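PDB 4L8J: putative efflux transporter, which probably serves as the periplasmic adaptor (membrane-fusion) subunit of an efflux pump. Local coordinates for the interface of chains A and B. Residues are numbered along the deposited sequence; one frame, centred on the assembly and turned at random. Chains: chain A/B, Putative efflux transporter.

The interface of chains A and B. Residues chain A 310-311, 318, 324; chain B 10, 277, 282.
A:Ile324 and B:Val10 meet at the apolar centre of this patch, their side chains crossing at about a right angle. CG2 of A:Ile324 rests on CG1 of B:Val10 at 3.8 Å, while its CB and CD1 both face the other methyl of that valine, CG2. The ethyl branch starts between the backbone N and the carbonyl carbon (chi1 56°), and the next torsion (chi2 83°) turns CD1 toward CG1 of B:Val277, 3.8 Å away. The gamma methyl, lying opposite the carbonyl carbon, touches CG1 of B:Val282 as well as B:Val10. One isoleucine thus bridges three valines of the other chain, contributed by strands 8-14, 271-278 and 281-289. Cutting A:Ile324 back to an alanine would probably leave both methyls of B:Val10 and CG1 of B:Val277 without the contacts just described, opening a gap in the middle of the patch.

On strand 309-313, A:Val311 closes the cluster with both branches. Its CG2 is shared between CG2 of B:Val277 and CG1 of B:Val282, lying 3.7 Å from the latter, and its CG1 turns toward CB of B:Val10. The methyl CG1 of B:Val282 therefore touches both A:Val311 CG2 and A:Ile324 CG2. Farther out, A:Leu318 reaches in from a loop and lays CD1 against B:Val10 CG1 at 4.0 Å, with CG2 of B:Val282 a little farther off.

Toward the rim, the contact with chain A passes from side chain to backbone at A:Val310, which is barely covered by the partner. Among the residues described the polar atoms are backbone N and O, and residues beside the patch may add polar links. This part of the interface is packed by aliphatic methyls and may contribute to holding the chains together; the twofold symmetry repeats it with the chains exchanged, although the structure alone does not show that this dimer forms in the cell. At the A:Val310 edge, its carbonyl carbon C lies 4.4 Å from CG2 of B:Val277.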
loop_
_atom_site.group_PDB
_atom_site.type_symbol
_atom_site.label_atom_id
_atom_site.label_comp_id
_atom_site.label_asym_id
_atom_site.label_seq_id
_atom_site.Cartn_x
_atom_site.Cartn_y
_atom_site.Cartn_z
ATOM N N VAL A 310 -4.581 7.059 23.364
ATOM C CA VAL A 310 -5.926 6.572 23.012
ATOM C C VAL A 310 -6.206 5.223 23.710
ATOM O O VAL A 310 -5.277 4.469 23.946
ATOM C CB VAL A 310 -6.180 6.459 21.479
ATOM C CG1 VAL A 310 -6.159 7.829 20.792
ATOM C CG2 VAL A 310 -5.184 5.505 20.799
ATOM N N VAL A 311 -7.483 4.906 23.989
ATOM C CA VAL A 311 -7.902 3.606 24.537
ATOM C C VAL A 311 -7.911 2.592 23.362
ATOM O O VAL A 311 -8.452 2.918 22.317
ATOM C CB VAL A 311 -9.306 3.715 25.203
ATOM C CG1 VAL A 311 -9.915 2.338 25.475
ATOM C CG2 VAL A 311 -9.251 4.552 26.485
ATOM N N LEU A 318 -17.272 2.611 28.363
ATOM C CA LEU A 318 -16.850 3.945 28.804
ATOM C C LEU A 318 -17.843 5.027 28.447
ATOM O O LEU A 318 -18.527 4.938 27.428
ATOM C CB LEU A 318 -15.489 4.298 28.161
ATOM C CG LEU A 318 -14.301 3.480 28.610
ATOM C CD1 LEU A 318 -13.099 3.764 27.734
ATOM C CD2 LEU A 318 -13.973 3.741 30.071
ATOM N N ILE A 324 -10.244 6.063 34.447
ATOM C CA ILE A 324 -9.759 4.771 33.988
ATOM C C ILE A 324 -8.514 4.372 34.752
ATOM O O ILE A 324 -7.884 5.201 35.416
ATOM C CB ILE A 324 -9.488 4.773 32.433
ATOM C CG1 ILE A 324 -8.496 5.876 31.979
ATOM C CG2 ILE A 324 -10.773 4.826 31.609
ATOM C CD1 ILE A 324 -7.027 5.526 32.117
ATOM N N VAL B 10 -8.276 -0.161 31.292
ATOM C CA VAL B 10 -8.255 -0.016 29.820
ATOM C C VAL B 10 -6.857 -0.246 29.311
ATOM O O VAL B 10 -5.899 0.130 29.990
ATOM C CB VAL B 10 -8.767 1.389 29.319
ATOM C CG1 VAL B 10 -10.243 1.635 29.652
ATOM C CG2 VAL B 10 -7.895 2.537 29.833
ATOM N N VAL B 277 -7.062 9.681 26.433
ATOM C CA VAL B 277 -6.758 9.547 27.852
ATOM C C VAL B 277 -5.922 10.749 28.288
ATOM O O VAL B 277 -4.791 10.907 27.840
ATOM C CB VAL B 277 -6.028 8.223 28.165
ATOM C CG1 VAL B 277 -5.727 8.102 29.663
ATOM C CG2 VAL B 277 -6.838 7.035 27.674
ATOM N N VAL B 282 -11.174 9.656 30.365
ATOM C CA VAL B 282 -11.371 9.586 28.918
ATOM C C VAL B 282 -12.333 10.662 28.441
ATOM O O VAL B 282 -13.243 11.049 29.165
ATOM C CB VAL B 282 -11.798 8.197 28.399
ATOM C CG1 VAL B 282 -10.684 7.175 28.610
ATOM C CG2 VAL B 282 -13.120 7.733 29.018
#